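Local coordinates for uncharacterized conserved protein (Staphylococcus epidermidis, PDB 3FRM) that is of unknown function but belongs to the GNAT acetyltransferase superfamily and probably binds acyl-coenzyme A or a related cofactor, at residues P34-N40 against Q67-S73; N128-Y132 against R166-Y170; M4-F9 against L100-E106; M47-W53 against E80-L86. All coordinates share one frame; numbering follows the deposited sequence.

How the contacts relate
From the N terminus, contact 3 opens first: residues 4-9 lie along strand 96-105 and close a loop of about ninety residues. Nested inside it are contacts 1 and 4, whose segments alternate and so cross. Contact 1 joins the loop before strand 41-44 to the end of helix 50-66 and the approach to strand 72-75; contact 4 joins the start of the same helix to the start of helix 84-92. Contact 2 follows in series, setting helix 129-136 on strand 165-171. Contacts 1, 2 and 3 all reach one mixed sheet, whereas contacts 2 and 4 lie on opposite sides of the chain's centre, their centres about 43 Å apart.

Contact 1: P34-N40 against Q67-S73; sequences PLKYASN and QSSYHLS
The imidazole of His-71 has Tyr-37 over one face and polar atoms around its edge. Tyr-37 CD1 stands 3.4 Å from His-71 ND1, but the rings are inclined at 49°, so the pair is oblique. Tyr-37 CA also points at the imidazole face, a CH-pi contact. At the edge, His-71 NE2 donates to Asn-40 O over 3.0 Å with an N-H...O angle of 164°, on a lone pair in the carbonyl plane. A water lies 2.7 Å from His-71 ND1 and accepts from Tyr-70 N, so both ring nitrogens have polar neighbours. The ring is turned into this slot because CG sits between the backbone N and the carbonyl carbon (chi1 69°).

A second polar group centres on Gln-67. Its NE2 gives one bond to Asn-40 OD1 at 2.7 Å and another to Ser-69 OG at 2.9 Å, both in its own amide plane. The two amides stand nearly perpendicular, and the donor meets Asn-40 OD1 from well above the carbonyl plane. Ser-69 OG passes the chain on, donating to Pro-34 O over 2.6 Å. Asn-40 ND2 in turn holds Lys-36 O at 2.8 Å, while Leu-30 N also donates to Asn-40 OD1.

Ser-68, with positive phi, completes a Schellman motif ending helix 50-66. The arrangement thus joins the loop entering one strand to the turn entering the other in a beta-alpha-beta crossover between parallel neighbours 41-44 and 72-75.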
# COMPACT_ATOMS: atom_id res chain seq x y z
N PRO A 34 11.56 22.70 -15.05
CA PRO A 34 10.11 22.64 -15.28
C PRO A 34 9.57 21.22 -15.43
O PRO A 34 8.37 21.01 -15.38
CB PRO A 34 9.93 23.46 -16.54
CG PRO A 34 11.26 23.22 -17.30
CD PRO A 34 12.32 23.12 -16.23
N LEU A 35 10.47 20.24 -15.54
CA LEU A 35 10.07 18.87 -15.71
C LEU A 35 9.84 18.08 -14.43
O LEU A 35 9.29 17.00 -14.53
CB LEU A 35 11.04 18.12 -16.62
CG LEU A 35 11.10 18.52 -18.12
CD1 LEU A 35 9.72 18.74 -18.75
CD2 LEU A 35 12.00 19.72 -18.34
N LYS A 36 10.24 18.60 -13.25
CA LYS A 36 9.93 17.94 -11.94
C LYS A 36 8.47 18.11 -11.55
O LYS A 36 8.06 19.21 -11.19
CB LYS A 36 10.81 18.42 -10.78
CG LYS A 36 12.26 18.01 -10.91
CD LYS A 36 13.18 18.43 -9.74
CE LYS A 36 12.79 17.80 -8.37
NZ LYS A 36 12.62 16.33 -8.52
N TYR A 37 7.68 17.03 -11.59
CA TYR A 37 6.25 17.12 -11.29
C TYR A 37 5.97 17.58 -9.87
O TYR A 37 5.05 18.36 -9.68
CB TYR A 37 5.54 15.80 -11.52
CG TYR A 37 5.60 15.32 -12.94
CD1 TYR A 37 5.83 16.18 -13.96
CD2 TYR A 37 5.39 13.98 -13.26
CE1 TYR A 37 5.90 15.75 -15.27
CE2 TYR A 37 5.39 13.53 -14.58
CZ TYR A 37 5.67 14.42 -15.57
OH TYR A 37 5.69 14.01 -16.89
N ALA A 38 6.74 17.12 -8.87
CA ALA A 38 6.49 17.51 -7.46
C ALA A 38 6.82 18.98 -7.05
O ALA A 38 6.38 19.44 -5.97
CB ALA A 38 7.19 16.49 -6.44
N SER A 39 7.62 19.69 -7.87
CA SER A 39 7.98 21.08 -7.64
C SER A 39 7.09 22.02 -8.45
O SER A 39 7.24 23.24 -8.33
CB SER A 39 9.43 21.31 -8.07
OG SER A 39 10.24 20.19 -7.77
N ASN A 40 6.22 21.50 -9.30
CA ASN A 40 5.37 22.33 -10.14
C ASN A 40 3.89 21.95 -10.00
O ASN A 40 3.35 21.10 -10.72
CB ASN A 40 5.86 22.31 -11.59
CG ASN A 40 7.32 22.85 -11.77
OD1 ASN A 40 7.53 24.07 -11.82
ND2 ASN A 40 8.30 21.95 -11.93
N GLN A 67 6.87 28.04 -19.07
CA GLN A 67 8.21 27.64 -18.66
C GLN A 67 8.55 26.27 -19.24
O GLN A 67 9.48 25.64 -18.78
CB GLN A 67 8.37 27.63 -17.09
CG GLN A 67 7.45 26.65 -16.33
CD GLN A 67 7.70 26.57 -14.79
OE1 GLN A 67 8.10 27.56 -14.15
NE2 GLN A 67 7.43 25.39 -14.20
N SER A 68 7.79 25.80 -20.24
CA SER A 68 8.07 24.50 -20.84
C SER A 68 7.91 23.33 -19.86
O SER A 68 8.69 22.37 -19.92
CB SER A 68 9.52 24.50 -21.40
OG SER A 68 9.66 25.47 -22.44
N SER A 69 6.95 23.44 -18.93
CA SER A 69 6.42 22.34 -18.14
C SER A 69 5.23 21.78 -18.94
O SER A 69 4.47 22.55 -19.56
CB SER A 69 5.88 22.92 -16.84
OG SER A 69 6.87 23.03 -15.81
N TYR A 70 5.04 20.47 -18.97
CA TYR A 70 4.02 19.92 -19.89
C TYR A 70 2.96 19.08 -19.21
O TYR A 70 2.14 18.46 -19.89
CB TYR A 70 4.65 19.14 -21.06
CG TYR A 70 5.68 19.96 -21.80
CD1 TYR A 70 5.31 21.08 -22.55
CD2 TYR A 70 7.04 19.61 -21.75
CE1 TYR A 70 6.23 21.84 -23.22
CE2 TYR A 70 7.99 20.35 -22.42
CZ TYR A 70 7.57 21.46 -23.15
OH TYR A 70 8.51 22.19 -23.79
N HIS A 71 2.93 19.11 -17.87
CA HIS A 71 2.01 18.31 -17.13
C HIS A 71 1.04 19.23 -16.38
O HIS A 71 1.18 20.45 -16.40
CB HIS A 71 2.81 17.52 -16.13
CG HIS A 71 3.41 18.37 -15.07
ND1 HIS A 71 4.60 19.04 -15.25
CD2 HIS A 71 2.96 18.70 -13.83
CE1 HIS A 71 4.87 19.73 -14.15
NE2 HIS A 71 3.89 19.54 -13.27
N LEU A 72 0.09 18.63 -15.64
CA LEU A 72 -0.82 19.37 -14.81
C LEU A 72 -0.98 18.61 -13.49
O LEU A 72 -1.06 17.39 -13.49
CB LEU A 72 -2.19 19.48 -15.49
CG LEU A 72 -2.45 20.24 -16.76
CD1 LEU A 72 -3.99 20.42 -16.91
CD2 LEU A 72 -1.78 21.59 -16.71
N SER A 73 -1.06 19.32 -12.37
CA SER A 73 -1.24 18.63 -11.13
C SER A 73 -1.79 19.46 -9.95
O SER A 73 -1.50 20.63 -9.83
CB SER A 73 0.07 17.93 -10.78
OG SER A 73 1.02 18.84 -10.34
O HOH W 1 6.44 19.00 -17.18

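Contact 2: N128-Y132 against R166-Y170; sequences NINDY and RLVAY
Tyr-132, in the first turn of helix 129-136, packs on the middle of strand 165-171, with its CA 5.6 Å from Val-168 CA. Strand 120-123, the helices 129-136 and 145-158, and strand 165-171 follow one another, and the two strands are antiparallel neighbours, an order consistent with the opening of the GNAT fold.

The closest apolar touch is Tyr-132 CB against Val-168 CG2, at 3.4 Å. Having CG anti to the backbone N (chi1 167°) carries the Tyr-132 ring along the strand to Arg-166. It is the aliphatic CD of Arg-166 that covers one ring face, offset toward the rim, while the guanidinium stands at 87° to the ring with Tyr-132 OH at its edge. Leu-167 O sits at the ring edge, in plane. The polar ends have partners beyond the two segments: Tyr-132 OH bonds Asp-180, while Arg-166 NH1 bonds Asp-162, a residue of the sodium site. Arg-166 NE, buried here, makes just a long, weak ion pair with Asp-180.

At the other end, the side chains of Asp-131 and Tyr-170 cross nearly perpendicularly, with carboxylate and ring planes 81° apart. Tyr-170 OH also lies close to Asn-128, 3.3 Å from its CB. The Asn-128 side chain, at the N-cap position, binds Ser-125 and Gln-122 instead of capping. Tyr-170 OH donates to Asp-131 OD1, which lies in the ring plane; the modelled 2.4 Å is very short and doubtful.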
# COMPACT_ATOMS: atom_id res chain seq x y z
N ASN A 128 30.95 10.25 -1.23
CA ASN A 128 30.14 9.08 -1.41
C ASN A 128 28.89 9.34 -2.20
O ASN A 128 28.13 8.42 -2.40
CB ASN A 128 29.82 8.40 -0.06
CG ASN A 128 29.06 9.31 0.88
OD1 ASN A 128 28.54 10.36 0.50
ND2 ASN A 128 29.02 8.93 2.11
N ILE A 129 28.70 10.56 -2.71
CA ILE A 129 27.46 10.93 -3.45
C ILE A 129 27.03 9.96 -4.55
O ILE A 129 25.81 9.82 -4.82
CB ILE A 129 27.51 12.37 -4.05
CG1 ILE A 129 26.18 12.75 -4.72
CG2 ILE A 129 28.58 12.50 -5.11
CD1 ILE A 129 24.89 12.46 -3.85
N ASN A 130 28.02 9.38 -5.23
CA ASN A 130 27.77 8.42 -6.31
C ASN A 130 27.20 7.09 -5.79
O ASN A 130 26.44 6.42 -6.51
CB ASN A 130 29.02 8.16 -7.16
CG ASN A 130 29.25 9.23 -8.25
OD1 ASN A 130 30.31 9.83 -8.28
ND2 ASN A 130 28.26 9.48 -9.13
N ASP A 131 27.56 6.70 -4.56
CA ASP A 131 26.97 5.54 -3.96
C ASP A 131 25.51 5.80 -3.66
O ASP A 131 24.69 4.90 -3.72
CB ASP A 131 27.66 5.17 -2.62
CG ASP A 131 29.06 4.61 -2.82
OD1 ASP A 131 29.86 4.76 -1.87
OD2 ASP A 131 29.36 4.03 -3.90
N TYR A 132 25.18 7.03 -3.27
CA TYR A 132 23.81 7.36 -3.00
C TYR A 132 23.02 7.20 -4.32
O TYR A 132 22.01 6.49 -4.40
CB TYR A 132 23.73 8.78 -2.41
CG TYR A 132 22.34 9.36 -2.37
CD1 TYR A 132 21.61 9.32 -1.19
CD2 TYR A 132 21.76 9.98 -3.50
CE1 TYR A 132 20.34 9.85 -1.11
CE2 TYR A 132 20.42 10.54 -3.45
CZ TYR A 132 19.72 10.44 -2.22
OH TYR A 132 18.43 10.92 -2.05
N ARG A 166 21.34 13.76 3.55
CA ARG A 166 21.13 12.45 2.97
C ARG A 166 21.98 11.35 3.59
O ARG A 166 23.12 11.59 4.03
CB ARG A 166 21.33 12.50 1.47
CG ARG A 166 20.38 13.44 0.78
CD ARG A 166 20.96 13.85 -0.55
NE ARG A 166 19.95 14.45 -1.40
CZ ARG A 166 19.75 15.74 -1.52
NH1 ARG A 166 20.51 16.61 -0.86
NH2 ARG A 166 18.75 16.16 -2.29
N LEU A 167 21.41 10.14 3.66
CA LEU A 167 22.15 8.98 4.16
C LEU A 167 22.36 7.83 3.16
O LEU A 167 21.51 7.58 2.36
CB LEU A 167 21.45 8.49 5.41
CG LEU A 167 21.45 9.56 6.51
CD1 LEU A 167 20.53 9.17 7.67
CD2 LEU A 167 22.86 9.88 7.00
N VAL A 168 23.51 7.16 3.21
CA VAL A 168 23.73 5.93 2.46
C VAL A 168 24.15 4.92 3.48
O VAL A 168 25.06 5.18 4.29
CB VAL A 168 24.92 6.05 1.45
CG1 VAL A 168 25.17 4.73 0.69
CG2 VAL A 168 24.68 7.13 0.46
N ALA A 169 23.49 3.76 3.46
CA ALA A 169 23.90 2.62 4.27
C ALA A 169 24.73 1.66 3.43
O ALA A 169 24.44 1.46 2.20
CB ALA A 169 22.71 1.91 4.83
N TYR A 170 25.75 1.07 4.08
CA TYR A 170 26.59 0.07 3.44
C TYR A 170 26.55 -1.20 4.23
O TYR A 170 26.63 -1.18 5.47
CB TYR A 170 28.06 0.50 3.34
CG TYR A 170 28.34 1.75 2.56
CD1 TYR A 170 29.01 1.70 1.33
CD2 TYR A 170 27.95 3.01 3.05
CE1 TYR A 170 29.28 2.84 0.58
CE2 TYR A 170 28.21 4.17 2.30
CZ TYR A 170 28.90 4.07 1.07
OH TYR A 170 29.20 5.21 0.36

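Contact 3: M4-F9 against L100-E106; sequences MSKITF and LELYVIE
Met-4, whose selenium rests on Val-104, has a doubly held carbonyl: Met-4 O accepts from Gln-243 NE2 on strand 241-251 and, weakly at 3.3 Å, from Ile-7 N. The same Gln-243 amide makes a weak bond to Ile-7 O, so one side chain of the sheet bridges both ends of this N-terminal turn, the second end only weakly. The N-terminal peptide lies over one face of strand 96-105 in the mixed sheet of this GNAT-like chain. That strand runs antiparallel between strands 241-251 and 221-225, which come from the far end of the chain.

No hydrogen bond links the two segments; the contact is made by apolar side chains that follow one another along the strand. Leu-100, Leu-102 and Val-104, alternate residues, point their CB atoms toward residues 4-9. The selenium of Met-4, a selenomethionine, lies 3.7 Å from Val-104 CG1 and 3.2 Å from Glu-106 OE1, whose exposed side chain bends across it. Ile-7 CD1 meets Val-104 CG2 at 3.9 Å; Val-104 CG2 is brought there by lying anti to the backbone N of Val-104. On the other face of the strand, Tyr-103 packs on Leu-236 of the second subunit, so this strand lies between the N-terminal peptide and the dimer partner.

Farther along, Phe-9 offers a face to Leu-102: CB stands over the ring in a CH-pi contact, 4.0 Å from the centroid and 26° off the normal. The rim of Phe-9 reaches back to Leu-100, with Phe-9 CE2 4.2 Å from Leu-100 CB. Beside the ring, Leu-102 CD2 touches the backbone at Thr-8 C, 3.8 Å away.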
# COMPACT_ATOMS: atom_id res chain seq x y z
N MSE A 4 2.90 15.49 18.87
CA MSE A 4 3.00 14.78 17.59
C MSE A 4 1.58 14.64 17.03
O MSE A 4 1.39 14.47 15.83
CB MSE A 4 3.72 13.42 17.69
CG MSE A 4 2.80 12.21 17.91
SE MSE A 4 3.40 10.45 17.21
CE MSE A 4 1.87 9.35 17.80
N SER A 5 0.59 14.76 17.92
CA SER A 5 -0.83 14.86 17.58
C SER A 5 -1.09 16.02 16.64
O SER A 5 -1.69 15.85 15.58
CB SER A 5 -1.68 15.01 18.84
OG SER A 5 -0.99 15.73 19.86
N LYS A 6 -0.60 17.20 17.00
CA LYS A 6 -0.86 18.39 16.20
C LYS A 6 -0.22 18.40 14.81
O LYS A 6 -0.55 19.25 13.97
CB LYS A 6 -0.56 19.69 16.99
CG LYS A 6 0.92 20.03 17.29
CD LYS A 6 1.15 20.62 18.73
CE LYS A 6 -0.04 21.42 19.34
NZ LYS A 6 -0.39 22.69 18.61
N ILE A 7 0.66 17.44 14.52
CA ILE A 7 1.32 17.47 13.22
C ILE A 7 0.34 17.41 12.04
O ILE A 7 -0.63 16.66 12.07
CB ILE A 7 2.42 16.42 13.14
CG1 ILE A 7 3.62 16.90 13.97
CG2 ILE A 7 2.88 16.19 11.69
CD1 ILE A 7 4.64 15.84 14.22
N THR A 8 0.57 18.24 11.02
CA THR A 8 -0.23 18.16 9.80
C THR A 8 0.56 18.21 8.50
O THR A 8 1.79 18.37 8.46
CB THR A 8 -1.37 19.24 9.70
OG1 THR A 8 -0.89 20.41 9.02
CG2 THR A 8 -1.99 19.59 11.06
N PHE A 9 -0.18 18.10 7.41
CA PHE A 9 0.39 18.20 6.09
C PHE A 9 1.19 19.48 5.87
O PHE A 9 2.06 19.53 4.99
CB PHE A 9 -0.69 18.06 5.04
CG PHE A 9 -0.88 16.64 4.56
CD1 PHE A 9 -1.93 15.85 5.07
CD2 PHE A 9 -0.04 16.11 3.59
CE1 PHE A 9 -2.13 14.53 4.62
CE2 PHE A 9 -0.21 14.82 3.14
CZ PHE A 9 -1.25 14.02 3.66
N LEU A 100 -2.24 10.81 -1.08
CA LEU A 100 -1.04 10.93 -0.24
C LEU A 100 -1.50 10.62 1.14
O LEU A 100 -2.60 11.01 1.50
CB LEU A 100 -0.52 12.36 -0.25
CG LEU A 100 0.45 12.88 -1.33
CD1 LEU A 100 0.85 11.87 -2.46
CD2 LEU A 100 -0.12 14.19 -1.89
N GLU A 101 -0.66 9.94 1.90
CA GLU A 101 -0.94 9.58 3.29
C GLU A 101 0.15 10.12 4.21
O GLU A 101 1.36 9.90 3.94
CB GLU A 101 -0.94 8.08 3.45
CG GLU A 101 -2.21 7.45 3.00
CD GLU A 101 -2.11 5.94 2.79
OE1 GLU A 101 -3.19 5.32 2.54
OE2 GLU A 101 -0.99 5.36 2.90
N LEU A 102 -0.27 10.84 5.25
CA LEU A 102 0.68 11.33 6.21
C LEU A 102 0.89 10.31 7.36
O LEU A 102 -0.08 9.94 8.04
CB LEU A 102 0.21 12.66 6.79
CG LEU A 102 1.10 13.25 7.90
CD1 LEU A 102 2.45 13.77 7.33
CD2 LEU A 102 0.34 14.41 8.63
N TYR A 103 2.14 9.86 7.55
CA TYR A 103 2.53 9.00 8.70
C TYR A 103 3.39 9.70 9.72
O TYR A 103 4.26 10.51 9.39
CB TYR A 103 3.23 7.71 8.24
CG TYR A 103 2.30 6.83 7.45
CD1 TYR A 103 1.40 5.99 8.09
CD2 TYR A 103 2.21 6.95 6.07
CE1 TYR A 103 0.50 5.23 7.37
CE2 TYR A 103 1.32 6.18 5.34
CZ TYR A 103 0.48 5.31 6.00
OH TYR A 103 -0.43 4.55 5.28
N VAL A 104 3.17 9.38 10.99
CA VAL A 104 3.88 10.06 12.04
C VAL A 104 4.40 9.05 13.04
O VAL A 104 3.76 8.03 13.25
CB VAL A 104 2.94 11.08 12.72
CG1 VAL A 104 2.03 10.40 13.75
CG2 VAL A 104 3.73 12.13 13.44
N ILE A 105 5.54 9.33 13.67
CA ILE A 105 6.03 8.50 14.76
C ILE A 105 6.87 9.32 15.76
O ILE A 105 7.44 10.35 15.39
CB ILE A 105 6.80 7.28 14.23
CG1 ILE A 105 6.88 6.23 15.37
CG2 ILE A 105 8.17 7.70 13.73
CD1 ILE A 105 7.57 4.88 15.05
N GLU A 106 6.91 8.90 17.03
CA GLU A 106 7.83 9.53 18.05
C GLU A 106 9.23 9.00 17.86
O GLU A 106 9.35 7.82 17.58
CB GLU A 106 7.38 9.28 19.52
CG GLU A 106 5.92 8.84 19.64
CD GLU A 106 5.04 9.56 20.71
OE1 GLU A 106 4.05 10.23 20.29
OE2 GLU A 106 5.27 9.42 21.96

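Contact 4: M47-W53 against E80-L86; sequences MPTMNQW and EKIDEVL. With SO4 (sulfate ion), chain J.
Two capped helix N termini meet in this contact, where Met-50 and Trp-53 of helix 50-66 pack against Val-85 and Leu-86 of helix 84-92. Between the helices lies Leu-86, which buries more surface here than any other residue of 80-86. Its CG is anti to the backbone N (chi1 169°), which sends CD1 to Trp-53 CE3 at 3.6 Å, the two side chains crossing at about a right angle; CD2 turns to Pro-48. The Trp-53 indole is further met edge-to-face by Phe-74 and Phe-95. Selenomethionine Met-50 bends so that CE reaches Val-85 CG1 at 3.6 Å, and selenomethionine Met-47 sets its CE 3.7 Å from Ile-82 CG1.

As for the caps, Thr-49 OG1 accepts from Gln-52 N at 3.0 Å with a nearly straight N-H...O angle of 176°. Asp-83 OD1 accepts from Val-85 N at 2.9 Å, met from above the carboxylate plane.

On the outer side Lys-81 NZ donates to sulfate O2 over 2.7 Å. The ion, probably from the crystallisation liquor, is also bound by Arg-237 and by the backbone N of Gly-203, Gly-205 and Ser-206, all of the second subunit. Gly-203 and Gly-205 fit the Q-x-x-G-x-G signature of the GNAT pyrophosphate-binding loop. The packing is therefore apolar between the helices, while Lys-81 would add positive charge to what is probably a cofactor phosphate site of the second subunit.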
# COMPACT_ATOMS: atom_id res chain seq x y z
N MSE A 47 -11.56 23.39 -1.11
CA MSE A 47 -12.15 22.72 -2.27
C MSE A 47 -12.71 23.64 -3.32
O MSE A 47 -13.68 24.33 -3.06
CB MSE A 47 -13.31 21.83 -1.82
CG MSE A 47 -12.89 20.42 -1.49
SE MSE A 47 -12.31 19.34 -3.06
CE MSE A 47 -11.95 17.75 -1.94
N PRO A 48 -12.15 23.61 -4.53
CA PRO A 48 -12.74 24.34 -5.63
C PRO A 48 -14.07 23.70 -6.03
O PRO A 48 -14.21 22.51 -5.92
CB PRO A 48 -11.71 24.14 -6.76
CG PRO A 48 -11.04 22.85 -6.47
CD PRO A 48 -10.98 22.82 -4.94
N THR A 49 -15.06 24.47 -6.48
CA THR A 49 -16.13 23.86 -7.23
C THR A 49 -15.55 23.41 -8.57
O THR A 49 -14.44 23.82 -8.99
CB THR A 49 -17.22 24.84 -7.60
OG1 THR A 49 -16.78 25.64 -8.70
CG2 THR A 49 -17.57 25.70 -6.43
N MSE A 50 -16.32 22.57 -9.24
CA MSE A 50 -16.02 22.08 -10.55
C MSE A 50 -15.67 23.22 -11.47
O MSE A 50 -14.67 23.12 -12.16
CB MSE A 50 -17.19 21.28 -11.08
CG MSE A 50 -16.80 20.16 -12.01
SE MSE A 50 -17.38 20.56 -13.81
CE MSE A 50 -19.24 19.95 -13.92
N ASN A 51 -16.45 24.30 -11.46
CA ASN A 51 -16.22 25.48 -12.34
C ASN A 51 -14.94 26.23 -12.03
O ASN A 51 -14.25 26.63 -12.93
CB ASN A 51 -17.37 26.47 -12.22
CG ASN A 51 -18.68 25.91 -12.70
OD1 ASN A 51 -18.72 25.23 -13.72
ND2 ASN A 51 -19.78 26.22 -11.99
N GLN A 52 -14.68 26.43 -10.74
CA GLN A 52 -13.42 26.95 -10.26
C GLN A 52 -12.28 26.11 -10.80
O GLN A 52 -11.33 26.65 -11.37
CB GLN A 52 -13.34 26.85 -8.75
CG GLN A 52 -13.36 28.13 -7.98
CD GLN A 52 -12.42 29.23 -8.47
OE1 GLN A 52 -12.54 30.37 -8.02
NE2 GLN A 52 -11.50 28.93 -9.38
N TRP A 53 -12.38 24.80 -10.62
CA TRP A 53 -11.32 23.89 -11.05
C TRP A 53 -10.99 24.02 -12.53
O TRP A 53 -9.82 23.93 -12.90
CB TRP A 53 -11.61 22.40 -10.67
CG TRP A 53 -10.44 21.48 -11.02
CD1 TRP A 53 -9.18 21.51 -10.46
CD2 TRP A 53 -10.40 20.44 -12.02
NE1 TRP A 53 -8.38 20.56 -11.05
CE2 TRP A 53 -9.10 19.88 -12.00
CE3 TRP A 53 -11.35 19.91 -12.90
CZ2 TRP A 53 -8.70 18.84 -12.85
CZ3 TRP A 53 -10.97 18.86 -13.74
CH2 TRP A 53 -9.63 18.33 -13.70
N GLU A 80 -10.05 15.83 2.97
CA GLU A 80 -11.31 16.10 2.27
C GLU A 80 -11.50 15.19 1.05
O GLU A 80 -10.60 15.11 0.24
CB GLU A 80 -11.36 17.57 1.88
CG GLU A 80 -11.69 18.47 3.11
CD GLU A 80 -11.73 19.95 2.79
OE1 GLU A 80 -12.35 20.36 1.77
OE2 GLU A 80 -11.14 20.74 3.56
N LYS A 81 -12.65 14.51 1.00
CA LYS A 81 -13.20 13.76 -0.13
C LYS A 81 -13.70 14.74 -1.17
O LYS A 81 -14.25 15.74 -0.81
CB LYS A 81 -14.43 12.94 0.33
CG LYS A 81 -14.16 11.81 1.36
CD LYS A 81 -13.08 10.81 0.83
CE LYS A 81 -13.60 9.86 -0.26
NZ LYS A 81 -14.76 9.03 0.21
N ILE A 82 -13.50 14.43 -2.45
CA ILE A 82 -13.87 15.28 -3.60
C ILE A 82 -15.31 15.01 -4.07
O ILE A 82 -15.76 13.87 -4.11
CB ILE A 82 -12.93 14.97 -4.76
CG1 ILE A 82 -11.50 14.97 -4.27
CG2 ILE A 82 -13.05 15.96 -5.90
CD1 ILE A 82 -10.48 14.59 -5.42
N ASP A 83 -16.03 16.05 -4.44
CA ASP A 83 -17.41 15.80 -4.82
C ASP A 83 -17.46 14.96 -6.10
O ASP A 83 -16.55 15.01 -6.95
CB ASP A 83 -18.21 17.09 -4.97
CG ASP A 83 -19.64 16.83 -5.38
OD1 ASP A 83 -19.91 16.92 -6.60
OD2 ASP A 83 -20.48 16.45 -4.50
N GLU A 84 -18.53 14.19 -6.23
CA GLU A 84 -18.76 13.35 -7.37
C GLU A 84 -18.61 14.08 -8.72
O GLU A 84 -17.92 13.63 -9.65
CB GLU A 84 -20.15 12.75 -7.30
CG GLU A 84 -20.36 11.73 -8.40
CD GLU A 84 -21.81 11.60 -8.80
OE1 GLU A 84 -22.65 11.26 -7.91
OE2 GLU A 84 -22.09 11.82 -10.02
N VAL A 85 -19.23 15.24 -8.80
CA VAL A 85 -19.30 15.97 -10.03
C VAL A 85 -17.89 16.37 -10.53
O VAL A 85 -17.60 16.32 -11.77
CB VAL A 85 -20.22 17.15 -9.86
CG1 VAL A 85 -20.30 17.96 -11.16
CG2 VAL A 85 -21.63 16.65 -9.42
N LEU A 86 -17.02 16.69 -9.56
CA LEU A 86 -15.67 17.10 -9.85
C LEU A 86 -14.80 15.87 -10.16
O LEU A 86 -13.94 15.90 -11.05
CB LEU A 86 -15.12 17.94 -8.69
CG LEU A 86 -13.61 18.26 -8.71
CD1 LEU A 86 -13.26 18.98 -9.96
CD2 LEU A 86 -13.19 19.08 -7.53
S SO4 J . -15.09 5.49 -0.76
O1 SO4 J . -13.77 5.22 -0.20
O2 SO4 J . -15.10 6.82 -1.36
O3 SO4 J . -15.38 4.50 -1.81
O4 SO4 J . -16.16 5.30 0.21